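Local coordinates for protein homoserine dehydrogenase (Thermoplasma acidophilum, PDB 3ING) that probably catalyses the NADPH-dependent reduction of aspartate semialdehyde to homoserine, a step shared by threonine and methionine biosynthesis, at residues A[194-198]-A[199-203]; A[206-210]-A[211-215]; A[173-176]-A[177-181]; A[184-188]-A[189-193]; A[149-152]-A[153-157]. All blocks are in the same frame, centred on the assembly; numbering follows the deposited sequence.

Contact 1 of 5, residues A[194-198]-A[199-203]. With NDP (NADPH dihydro-nicotinamide-adenine-dinucleotide phosphate), chain C.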
# COMPACT_ATOMS: atom_id res chain seq x y z
N ASP A 194 8.70 29.16 4.30
CA ASP A 194 7.52 28.34 4.21
C ASP A 194 7.79 26.87 4.51
O ASP A 194 6.97 26.24 5.14
CB ASP A 194 6.87 28.43 2.84
CG ASP A 194 6.15 29.74 2.62
OD1 ASP A 194 5.76 30.37 3.62
OD2 ASP A 194 5.98 30.11 1.45
N ALA A 195 8.89 26.31 3.99
CA ALA A 195 9.22 24.90 4.28
C ALA A 195 9.40 24.63 5.79
O ALA A 195 8.98 23.60 6.31
CB ALA A 195 10.46 24.45 3.49
N ILE A 196 10.05 25.56 6.49
CA ILE A 196 10.25 25.49 7.93
C ILE A 196 8.91 25.58 8.63
O ILE A 196 8.64 24.82 9.54
CB ILE A 196 11.26 26.57 8.43
CG1 ILE A 196 12.66 26.29 7.87
CG2 ILE A 196 11.28 26.64 9.93
CD1 ILE A 196 13.69 27.33 8.18
N LYS A 197 8.06 26.50 8.20
CA LYS A 197 6.71 26.63 8.74
C LYS A 197 5.90 25.35 8.56
O LYS A 197 5.24 24.92 9.49
CB LYS A 197 5.98 27.81 8.11
CG LYS A 197 6.41 29.14 8.68
CD LYS A 197 5.84 30.33 7.87
CE LYS A 197 6.18 31.65 8.58
NZ LYS A 197 5.74 32.87 7.82
N LYS A 198 5.98 24.72 7.39
CA LYS A 198 5.34 23.44 7.18
C LYS A 198 5.96 22.31 8.01
O LYS A 198 5.28 21.32 8.34
CB LYS A 198 5.42 23.03 5.70
CG LYS A 198 4.60 23.86 4.76
CD LYS A 198 4.13 23.05 3.50
CE LYS A 198 5.26 22.30 2.78
NZ LYS A 198 4.83 21.74 1.41
N GLY A 199 7.23 22.45 8.33
CA GLY A 199 7.93 21.46 9.14
C GLY A 199 8.65 20.40 8.34
O GLY A 199 9.06 19.40 8.92
N ILE A 200 8.85 20.64 7.04
CA ILE A 200 9.43 19.66 6.13
C ILE A 200 10.95 19.83 5.92
O ILE A 200 11.56 18.94 5.39
CB ILE A 200 8.76 19.64 4.71
CG1 ILE A 200 8.92 20.98 3.99
CG2 ILE A 200 7.24 19.19 4.80
CD1 ILE A 200 8.52 21.03 2.45
N ALA A 201 11.54 20.95 6.27
CA ALA A 201 12.97 21.18 6.04
C ALA A 201 13.79 20.35 7.00
O ALA A 201 13.39 20.16 8.15
CB ALA A 201 13.30 22.64 6.25
N GLU A 202 14.95 19.88 6.55
CA GLU A 202 15.87 19.14 7.37
C GLU A 202 16.46 20.05 8.43
O GLU A 202 16.58 21.26 8.22
CB GLU A 202 17.00 18.60 6.51
CG GLU A 202 16.58 17.42 5.66
CD GLU A 202 16.51 16.16 6.47
OE1 GLU A 202 17.57 15.51 6.66
OE2 GLU A 202 15.40 15.84 6.94
N SER A 203 16.85 19.44 9.55
CA SER A 203 17.50 20.11 10.66
C SER A 203 18.73 20.87 10.16
O SER A 203 19.13 21.89 10.76
CB SER A 203 17.87 19.09 11.74
OG SER A 203 16.70 18.41 12.19
PA NDP C . 13.85 18.22 14.43
O1A NDP C . 12.61 19.02 14.45
O2A NDP C . 15.12 18.97 14.33
O5B NDP C . 13.95 17.31 15.76
C5B NDP C . 15.06 16.52 16.12
C4B NDP C . 14.89 16.01 17.55
O4B NDP C . 16.02 15.29 17.97
C3B NDP C . 14.78 17.16 18.56
O3B NDP C . 14.07 16.75 19.72
C2B NDP C . 16.20 17.43 18.91
O2B NDP C . 16.38 18.06 20.15
C1B NDP C . 16.71 16.01 19.00
N9A NDP C . 18.14 15.86 18.81
C8A NDP C . 19.03 16.57 18.05
N7A NDP C . 20.25 15.96 18.17
C5A NDP C . 20.12 14.90 18.96
C6A NDP C . 21.06 13.98 19.39
N6A NDP C . 22.24 13.89 18.78
N1A NDP C . 20.60 13.00 20.20
C2A NDP C . 19.29 12.92 20.63
N3A NDP C . 18.34 13.82 20.21
C4A NDP C . 18.80 14.79 19.37
O3 NDP C . 13.78 17.13 13.25
PN NDP C . 12.45 16.54 12.57
O1N NDP C . 11.94 17.52 11.57
O2N NDP C . 11.57 16.07 13.68
O5D NDP C . 13.01 15.27 11.74
C5D NDP C . 13.45 14.17 12.53
C4D NDP C . 13.97 13.07 11.61
O4D NDP C . 12.90 12.67 10.78
C3D NDP C . 15.07 13.50 10.69
O3D NDP C . 16.14 12.56 10.60
C2D NDP C . 14.38 13.71 9.36
O2D NDP C . 15.23 13.53 8.26
C1D NDP C . 13.30 12.66 9.42
N1N NDP C . 12.18 12.91 8.53
C2N NDP C . 11.48 14.09 8.63
C3N NDP C . 10.53 14.47 7.70
C7N NDP C . 9.72 15.68 7.96
O7N NDP C . 8.41 15.64 7.54
N7N NDP C . 10.18 16.70 8.67
C4N NDP C . 9.95 13.46 6.72
C5N NDP C . 10.76 12.19 6.71
C6N NDP C . 11.80 11.96 7.61
P2B NDP C . 15.66 19.43 20.56
O1X NDP C . 16.39 19.74 21.84
O2X NDP C . 14.11 19.29 20.61
O3X NDP C . 16.03 20.37 19.46
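Ala-195 O collects two backbone amides where helix 188-198 runs out: Gly-199 N lies 2.9 Å from Ala-195 O and Ile-200 N 3.1 Å from that same oxygen, the donors arriving from opposite faces of the carbonyl plane. A weak bond joins Gly-199 N to Ile-196 O (3.0 Å). The turn relies on the positive phi of Gly-199 (93°), at which any CB would run into the carbonyl oxygen of Lys-198. Apolar packing backs these bonds. With chi1 at 62°, Ile-200 holds CG1 between its own N and carbonyl carbon, 3.8 Å from Ala-195 CB, and CD1 meets Lys-198 CE at 3.5 Å. Lys-198, bent at chi3, sends NZ on to a salt bridge with Asp-283. Trimming Ile-200 to an alanine would probably open a gap beside Ala-195 CB and leave Lys-198 CE without its apolar neighbour. Three further bonds go to NADPH: Gly-199 O, shared with Asn-14 ND2, accepts from the carboxamide N7N (2.9 Å), Glu-202 OE2 accepts from the ribose O2D (2.7 Å), and Ser-203 OG donates to the phosphate O2A (2.7 Å). A Schellman motif, with Gly-199 as C-prime residue, thus ends the helix at the cofactor pocket.

Contact 2 of 5, residues A[206-210]-A[211-215]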
# COMPACT_ATOMS: atom_id res chain seq x y z
N GLN A 206 20.77 22.72 4.41
CA GLN A 206 21.70 22.53 3.28
C GLN A 206 21.65 21.09 2.75
O GLN A 206 21.85 20.85 1.54
CB GLN A 206 23.10 22.92 3.70
CG GLN A 206 23.20 24.42 4.06
CD GLN A 206 24.62 24.94 4.12
OE1 GLN A 206 25.49 24.32 4.74
NE2 GLN A 206 24.87 26.10 3.47
N ASP A 207 21.31 20.14 3.61
CA ASP A 207 21.09 18.74 3.18
C ASP A 207 19.98 18.64 2.13
O ASP A 207 20.01 17.78 1.27
CB ASP A 207 20.69 17.83 4.34
CG ASP A 207 21.80 17.58 5.32
OD1 ASP A 207 22.89 18.17 5.12
OD2 ASP A 207 21.54 16.84 6.30
N ASP A 208 18.97 19.49 2.25
CA ASP A 208 17.88 19.55 1.26
C ASP A 208 18.38 20.19 -0.04
O ASP A 208 18.20 19.65 -1.13
CB ASP A 208 16.72 20.39 1.78
CG ASP A 208 15.93 19.70 2.87
OD1 ASP A 208 15.47 18.58 2.62
OD2 ASP A 208 15.69 20.32 3.93
N LEU A 209 18.98 21.36 0.08
CA LEU A 209 19.34 22.18 -1.10
C LEU A 209 20.45 21.55 -1.90
O LEU A 209 20.54 21.74 -3.11
CB LEU A 209 19.71 23.62 -0.68
CG LEU A 209 18.58 24.34 0.10
CD1 LEU A 209 19.02 25.74 0.55
CD2 LEU A 209 17.26 24.38 -0.71
N ASN A 210 21.33 20.78 -1.28
CA ASN A 210 22.37 20.18 -2.11
C ASN A 210 21.97 18.81 -2.64
O ASN A 210 22.72 18.19 -3.37
CB ASN A 210 23.73 20.22 -1.44
CG ASN A 210 23.76 19.46 -0.18
OD1 ASN A 210 22.95 18.56 0.02
ND2 ASN A 210 24.69 19.83 0.71
N GLY A 211 20.74 18.39 -2.34
CA GLY A 211 20.22 17.11 -2.86
C GLY A 211 20.65 15.88 -2.06
O GLY A 211 20.34 14.74 -2.43
N LEU A 212 21.31 16.11 -0.93
CA LEU A 212 21.76 15.02 -0.05
C LEU A 212 20.60 14.26 0.57
O LEU A 212 20.66 13.05 0.72
CB LEU A 212 22.67 15.56 1.04
CG LEU A 212 23.45 14.57 1.90
CD1 LEU A 212 24.22 13.57 1.04
CD2 LEU A 212 24.46 15.35 2.83
N ASP A 213 19.52 14.95 0.93
CA ASP A 213 18.33 14.26 1.45
C ASP A 213 17.84 13.27 0.40
O ASP A 213 17.58 12.11 0.70
CB ASP A 213 17.23 15.26 1.80
CG ASP A 213 15.93 14.59 2.28
OD1 ASP A 213 15.91 14.01 3.38
OD2 ASP A 213 14.90 14.66 1.57
N ALA A 214 17.71 13.71 -0.84
CA ALA A 214 17.28 12.79 -1.90
C ALA A 214 18.27 11.62 -2.06
O ALA A 214 17.87 10.47 -2.31
CB ALA A 214 17.12 13.54 -3.23
N ALA A 215 19.56 11.93 -1.97
CA ALA A 215 20.59 10.92 -2.15
C ALA A 215 20.46 9.83 -1.11
O ALA A 215 20.55 8.68 -1.46
CB ALA A 215 21.99 11.52 -2.13
O HOH W 1 17.40 16.76 -1.21
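Gly-211, with Asn-210 before it, makes the two-residue corner between helix 206-209 and helix 212-226, and its N-H points back to the first of them, 3.1 Å from Asp-208 O. The amide approaches from above that carbonyl's plane, 61° out of it, rather than along a lone pair. A water also uses Asp-208 O, donating to it while accepting from Ala-214 N, and so bridges the last turn of one helix to the first of the next. Positive phi at Gly-211 (83°) makes the corner possible, since a CB there would collide with the carbonyl oxygen of Asn-210; the same residue is the N-cap of helix 212-226.

Leu-212 follows, with CB close to the side-chain oxygen of Asn-210. A chi1 of 62° sets the Asn-210 amide between its own N and carbonyl carbon, and Leu-212 N donates to Asn-210 OD1 at 3.1 Å, an Asx turn. Further along, Leu-212 lies beside Asp-207, the two side chains pointing the same way, and CD2 comes within 4.0 Å of Asp-207 OD1.

Asp-207 also takes part through its backbone, Asp-213 N donating to Asp-207 O at 2.9 Å, while its carboxylate forms salt bridges with Arg-94 and Arg-216. Asp-208 OD1 and Asp-213 OD2 approach to 4.1 Å as like charges, but each carboxylate has other partners: Asp-208 accepts from Glu-202 N, and Asp-213 binds Ser-172 and Lys-118. The corner is thus set between helix 173-183, touched by Asp-208 and Leu-209, and strand 249-258, against which Ala-214 packs.

Contact 3 of 5, residues A[173-176]-A[177-181]. With EDO (1,2-ethanediol), chain F.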
# COMPACT_ATOMS: atom_id res chain seq x y z
N SER A 173 11.01 16.37 -0.23
CA SER A 173 10.07 17.49 -0.23
C SER A 173 10.71 18.84 -0.49
O SER A 173 10.49 19.45 -1.56
CB SER A 173 9.35 17.56 1.11
OG SER A 173 8.50 16.45 1.30
N THR A 174 11.51 19.29 0.47
CA THR A 174 12.02 20.68 0.46
C THR A 174 12.67 21.10 -0.87
O THR A 174 12.36 22.17 -1.41
CB THR A 174 12.91 20.98 1.68
OG1 THR A 174 12.13 20.83 2.85
CG2 THR A 174 13.50 22.45 1.63
N ILE A 175 13.53 20.24 -1.43
CA ILE A 175 14.19 20.60 -2.72
C ILE A 175 13.14 20.77 -3.80
O ILE A 175 13.22 21.67 -4.63
CB ILE A 175 15.30 19.57 -3.11
CG1 ILE A 175 16.13 20.09 -4.30
CG2 ILE A 175 14.71 18.17 -3.33
CD1 ILE A 175 17.51 19.43 -4.47
N ASN A 176 12.10 19.95 -3.78
CA ASN A 176 11.08 20.05 -4.80
C ASN A 176 10.20 21.29 -4.63
O ASN A 176 9.85 21.98 -5.59
CB ASN A 176 10.28 18.75 -4.86
CG ASN A 176 10.86 17.78 -5.85
OD1 ASN A 176 10.77 18.01 -7.06
ND2 ASN A 176 11.50 16.71 -5.35
N TYR A 177 9.87 21.59 -3.38
CA TYR A 177 9.08 22.75 -3.02
C TYR A 177 9.84 23.98 -3.43
O TYR A 177 9.27 24.95 -4.00
CB TYR A 177 8.89 22.71 -1.49
CG TYR A 177 7.91 23.68 -0.90
CD1 TYR A 177 6.56 23.54 -1.13
CD2 TYR A 177 8.33 24.71 -0.07
CE1 TYR A 177 5.64 24.42 -0.56
CE2 TYR A 177 7.43 25.58 0.49
CZ TYR A 177 6.08 25.42 0.24
OH TYR A 177 5.12 26.23 0.81
N VAL A 178 11.15 23.96 -3.16
CA VAL A 178 12.03 25.11 -3.53
C VAL A 178 12.06 25.32 -5.02
O VAL A 178 11.85 26.41 -5.50
CB VAL A 178 13.49 24.92 -3.01
CG1 VAL A 178 14.45 25.84 -3.74
CG2 VAL A 178 13.54 25.16 -1.49
N ILE A 179 12.33 24.28 -5.78
CA ILE A 179 12.36 24.37 -7.25
C ILE A 179 11.02 24.87 -7.79
O ILE A 179 10.97 25.79 -8.59
CB ILE A 179 12.70 22.96 -7.86
CG1 ILE A 179 14.16 22.59 -7.57
CG2 ILE A 179 12.45 22.91 -9.35
CD1 ILE A 179 14.49 21.13 -7.91
N ARG A 180 9.92 24.28 -7.32
CA ARG A 180 8.61 24.69 -7.85
C ARG A 180 8.24 26.14 -7.54
O ARG A 180 7.67 26.85 -8.37
CB ARG A 180 7.54 23.74 -7.34
CG ARG A 180 7.74 22.35 -7.89
CD ARG A 180 6.68 21.40 -7.43
NE ARG A 180 5.36 21.75 -7.95
CZ ARG A 180 4.28 20.98 -7.85
NH1 ARG A 180 4.32 19.81 -7.25
NH2 ARG A 180 3.15 21.40 -8.38
N ASN A 181 8.55 26.57 -6.32
CA ASN A 181 8.25 27.90 -5.89
C ASN A 181 9.20 28.93 -6.51
O ASN A 181 8.79 30.03 -6.84
CB ASN A 181 8.27 27.97 -4.36
CG ASN A 181 6.99 27.48 -3.77
OD1 ASN A 181 6.07 28.26 -3.61
ND2 ASN A 181 6.88 26.17 -3.57
C1 EDO F . 6.55 18.48 -4.52
O1 EDO F . 5.19 18.63 -4.97
C2 EDO F . 6.91 19.53 -3.48
O2 EDO F . 6.72 19.00 -2.15
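Arg-180 CB sits 3.4 Å from Asn-176 O, one turn back along helix 173-183, and the chain then runs past that carbonyl. Because chi1 (-66°) keeps CG beside the backbone N, CG is the side-chain atom nearest that oxygen, 3.1 Å from Asn-176 O, with CD still only 3.7 Å from it. Arg-180 N itself donates to Asn-176 O at 2.9 Å. A bend at chi3 then turns the guanidinium off the helix. At its edge NH1 makes a weak, poorly angled bond to O1 of an ethanediol (2.7 Å), probably from the crystallisation liquor, and a hydrogen bond to the carbonyl of Ile-280; NH2 lies close to the like-charged Arg-250 NH2. On another side of the helix Ile-175 and Ile-179 lie alongside each other, CG1 of the first 4.1 Å from CD1 of the second. Asn-181 folds back by one turn: ND2 donates to Tyr-177 O at 2.7 Å and stands over the centre of the Tyr-177 ring, 3.5 Å above its plane. Asn-176 turns its amide to Leu-251 N and Ser-172 O, tying the helix to strand 249-258. The pattern is that of a regular alpha-helix, its i-to-i+4 bonds unbroken, packed with its isoleucines against a beta-sheet.

Contact 4 of 5, residues A[184-188]-A[189-193]. With EDO (1,2-ethanediol), chain E.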
# COMPACT_ATOMS: atom_id res chain seq x y z
N ASN A 184 8.12 29.90 -9.77
CA ASN A 184 7.10 30.96 -9.71
C ASN A 184 7.67 32.31 -9.32
O ASN A 184 6.92 33.25 -9.06
CB ASN A 184 5.99 30.58 -8.72
CG ASN A 184 5.17 29.38 -9.19
OD1 ASN A 184 5.15 29.05 -10.37
ND2 ASN A 184 4.49 28.71 -8.25
N GLY A 185 8.99 32.42 -9.27
CA GLY A 185 9.65 33.67 -8.97
C GLY A 185 9.82 34.05 -7.50
O GLY A 185 10.11 35.19 -7.20
N ARG A 186 9.69 33.10 -6.57
CA ARG A 186 9.89 33.42 -5.17
C ARG A 186 11.38 33.32 -4.80
O ARG A 186 12.14 32.55 -5.38
CB ARG A 186 9.04 32.51 -4.31
CG ARG A 186 7.53 32.54 -4.71
CD ARG A 186 6.69 31.81 -3.71
NE ARG A 186 6.70 32.44 -2.39
CZ ARG A 186 6.58 31.77 -1.24
NH1 ARG A 186 6.46 30.43 -1.20
NH2 ARG A 186 6.59 32.44 -0.10
N SER A 187 11.79 34.11 -3.81
CA SER A 187 13.15 34.07 -3.31
C SER A 187 13.36 32.80 -2.50
O SER A 187 12.41 32.20 -1.97
CB SER A 187 13.45 35.29 -2.41
OG SER A 187 12.68 35.20 -1.20
N LEU A 188 14.61 32.37 -2.42
CA LEU A 188 14.96 31.22 -1.64
C LEU A 188 14.54 31.40 -0.18
O LEU A 188 13.98 30.50 0.42
CB LEU A 188 16.46 30.92 -1.74
CG LEU A 188 16.98 29.66 -1.05
CD1 LEU A 188 16.21 28.42 -1.44
CD2 LEU A 188 18.50 29.43 -1.26
N ARG A 189 14.80 32.59 0.36
CA ARG A 189 14.46 32.85 1.74
C ARG A 189 12.98 32.62 1.97
O ARG A 189 12.60 31.93 2.89
CB ARG A 189 14.81 34.27 2.12
CG ARG A 189 14.80 34.50 3.65
CD ARG A 189 15.13 35.90 3.97
NE ARG A 189 13.99 36.75 3.66
CZ ARG A 189 14.02 38.05 3.46
NH1 ARG A 189 15.13 38.76 3.48
NH2 ARG A 189 12.88 38.67 3.23
N ASP A 190 12.14 33.17 1.11
CA ASP A 190 10.70 33.02 1.32
C ASP A 190 10.23 31.57 1.30
O ASP A 190 9.39 31.15 2.14
CB ASP A 190 9.95 33.78 0.27
CG ASP A 190 9.99 35.29 0.49
OD1 ASP A 190 10.59 35.77 1.48
OD2 ASP A 190 9.44 35.98 -0.39
N VAL A 191 10.75 30.80 0.36
CA VAL A 191 10.37 29.43 0.22
C VAL A 191 10.90 28.64 1.41
O VAL A 191 10.15 27.88 2.05
CB VAL A 191 10.88 28.79 -1.10
CG1 VAL A 191 10.30 27.33 -1.23
CG2 VAL A 191 10.53 29.65 -2.33
N VAL A 192 12.18 28.82 1.74
CA VAL A 192 12.75 28.12 2.91
C VAL A 192 11.93 28.43 4.18
O VAL A 192 11.65 27.53 5.00
CB VAL A 192 14.26 28.47 3.15
CG1 VAL A 192 14.72 28.07 4.54
CG2 VAL A 192 15.15 27.83 2.02
N ASP A 193 11.48 29.68 4.31
CA ASP A 193 10.65 30.11 5.46
C ASP A 193 9.36 29.27 5.46
O ASP A 193 8.97 28.71 6.48
CB ASP A 193 10.37 31.60 5.34
CG ASP A 193 9.46 32.16 6.46
OD1 ASP A 193 9.57 31.75 7.61
OD2 ASP A 193 8.66 33.07 6.18
C1 EDO E . 10.35 35.13 4.68
O1 EDO E . 11.38 35.47 3.74
C2 EDO E . 9.65 36.39 5.18
O2 EDO E . 10.62 37.38 5.58
O HOH W 2 9.66 35.72 -2.91
O HOH W 3 12.77 37.42 0.14
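Ser-187 caps helix 188-198, its OG accepting the amide of Asp-190 at 3.1 Å in a classic N-cap. The serine can do so because chi1 (68°) sets OG between its own N and carbonyl carbon, facing the first turn.

Arg-189 is the second residue of the helix, and its carbonyl accepts the amide of Asp-193. With CG anti to the backbone N (-166°) and a bend at chi3, NE is turned to O1 of an ethanediol, probably from the crystallisation liquor, and donates to it almost straight; O1 lies at the edge of the guanidinium and in its plane, while a water sits over one face of the group and also contacts Ser-187 OG.

Asp-190 brings its carboxylate close to the same serine hydroxyl, yet neither oxygen is hydrogen-bonded to it. No direct capping box forms; a water accepts from Ser-187 N and donates to Asp-190 OD2. Arg-186 crosses this aspartate at about a right angle, NH2 3.6 Å from Asp-190 CB; the charged ends, NH2 and OD2, stay 4.6 Å apart, too far for a salt bridge, and Arg-186 NH1 pairs with Asp-194 and Asn-181 instead.

Val-191 continues the helix, N donating to Ser-187 O at 3.2 Å, and packs on Tyr-177 and Val-178 of helix 173-183. Val-192 repeats the pattern one residue on, with its N 2.8 Å from Leu-188 O, and its CG2 meets Leu-188 CD1 at 3.7 Å.

Contact 5 of 5, residues A[149-152]-A[153-157]. With NA (sodium ion), chain B; EDO (1,2-ethanediol), chain G.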
# COMPACT_ATOMS: atom_id res chain seq x y z
N VAL A 149 3.97 9.04 2.69
CA VAL A 149 3.40 8.22 1.61
C VAL A 149 3.76 6.76 1.86
O VAL A 149 4.92 6.47 2.01
CB VAL A 149 3.92 8.63 0.22
CG1 VAL A 149 3.24 7.76 -0.83
CG2 VAL A 149 3.65 10.12 -0.05
N PRO A 150 2.78 5.86 1.92
CA PRO A 150 3.12 4.45 2.06
C PRO A 150 3.98 3.93 0.91
O PRO A 150 3.62 4.06 -0.26
CB PRO A 150 1.76 3.74 2.06
CG PRO A 150 0.79 4.80 2.47
CD PRO A 150 1.33 6.08 1.89
N LEU A 151 5.12 3.34 1.26
CA LEU A 151 6.10 2.93 0.29
C LEU A 151 6.63 1.56 0.71
O LEU A 151 6.36 0.56 0.04
CB LEU A 151 7.21 4.02 0.22
CG LEU A 151 8.11 4.02 -1.02
CD1 LEU A 151 8.90 5.33 -1.18
CD2 LEU A 151 9.03 2.84 -1.03
N PHE A 152 7.36 1.49 1.82
CA PHE A 152 7.96 0.18 2.16
C PHE A 152 6.90 -0.81 2.59
O PHE A 152 7.03 -2.01 2.32
CB PHE A 152 9.13 0.33 3.14
CG PHE A 152 10.28 1.06 2.54
CD1 PHE A 152 10.99 0.53 1.47
CD2 PHE A 152 10.58 2.32 2.95
CE1 PHE A 152 11.99 1.23 0.88
CE2 PHE A 152 11.62 3.01 2.37
CZ PHE A 152 12.32 2.46 1.33
N SER A 153 5.85 -0.33 3.22
CA SER A 153 4.75 -1.22 3.63
C SER A 153 4.04 -1.78 2.38
O SER A 153 3.52 -2.92 2.38
CB SER A 153 3.78 -0.45 4.52
OG SER A 153 3.24 0.75 3.95
N VAL A 154 4.01 -0.96 1.31
CA VAL A 154 3.42 -1.37 0.01
C VAL A 154 4.31 -2.44 -0.64
O VAL A 154 3.84 -3.48 -1.14
CB VAL A 154 3.28 -0.17 -0.91
CG1 VAL A 154 2.90 -0.57 -2.35
CG2 VAL A 154 2.26 0.84 -0.29
N LEU A 155 5.60 -2.17 -0.64
CA LEU A 155 6.58 -3.10 -1.21
C LEU A 155 6.60 -4.39 -0.40
O LEU A 155 6.72 -5.46 -0.99
CB LEU A 155 7.97 -2.47 -1.28
CG LEU A 155 8.22 -1.30 -2.23
CD1 LEU A 155 9.59 -0.77 -2.04
CD2 LEU A 155 8.04 -1.72 -3.66
N ASP A 156 6.43 -4.30 0.93
CA ASP A 156 6.45 -5.51 1.77
C ASP A 156 5.16 -6.33 1.74
O ASP A 156 5.20 -7.54 1.86
CB ASP A 156 6.70 -5.15 3.26
CG ASP A 156 8.13 -4.72 3.55
OD1 ASP A 156 8.99 -4.97 2.71
OD2 ASP A 156 8.38 -4.13 4.64
N TYR A 157 4.00 -5.70 1.65
CA TYR A 157 2.76 -6.44 1.82
C TYR A 157 1.71 -6.35 0.72
O TYR A 157 0.68 -7.02 0.83
CB TYR A 157 2.09 -5.99 3.14
CG TYR A 157 3.01 -6.15 4.32
CD1 TYR A 157 3.33 -7.41 4.81
CD2 TYR A 157 3.61 -5.05 4.91
CE1 TYR A 157 4.20 -7.56 5.85
CE2 TYR A 157 4.49 -5.20 5.95
CZ TYR A 157 4.75 -6.45 6.43
OH TYR A 157 5.63 -6.63 7.50
NA NA B . 7.21 6.45 3.23
C1 EDO G . 11.48 -3.58 6.06
O1 EDO G . 10.62 -2.89 5.16
C2 EDO G . 12.07 -4.83 5.38
O2 EDO G . 11.20 -5.45 4.39
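Phe-152 O accepts the amide of Asp-156 at 2.7 Å, and one residue earlier Leu-151 O takes that of Leu-155 at 2.9 Å; these bonds close the first turn of helix 152-157. Upstream, Val-149 O coordinates the sodium ion at 2.6 Å, with Glu-142, Val-145 and Ala-146 as further ligands. The Glu-142 carboxylate accepts the amides of Leu-151, Phe-152 and Ser-153. The Asp-156 carboxylate, held beside its own N by chi1 (-73°), forms a salt bridge to Arg-140 and takes hydrogen bonds from both hydroxyls of an ethanediol, probably from the crystallisation liquor. A leucine in place of Asp-156 would probably leave Arg-140 without its charged mate. Apolar packing completes the contact. Leu-151 and Leu-155 run side by side, CD2 to CD1 at 3.8 Å, and that CD2 also stands over the centre of the Phe-152 ring, 3.8 Å above its plane. Leu-155 CD1 meets the ring obliquely at CD1 (4.0 Å), and Pro-150 CB touches Val-154 CG2 (3.8 Å). Ser-153 OG is hydrogen-bonded to Ser-158 OG of the second subunit, while Tyr-157 meets its counterpart there. This is a helix N-terminus with Leu-151 at the N-cap, set between a sodium site and the dimer interface.

How the contacts relate
All five contacts show how a helix begins, continues or ends, yet their chemistry follows their place. Contacts 4 and 1 are the start and finish of helix 188-198: the first, at the surface, is capped by a serine and waters, the second, partly buried, is ended by a glycine, after which the chain lines the NADPH pocket. Contact 3, buried, is the uninterrupted helix 173-183 on which contacts 1, 2 and 4 all lean. Contact 2, partly buried, turns a corner with another glycine, and its Asp-208 fixes the Glu-202 amide of contact 1. Contact 5, also buried, stands apart, centred about 25 Å from the centre of contact 1, and is the only one touching the second subunit.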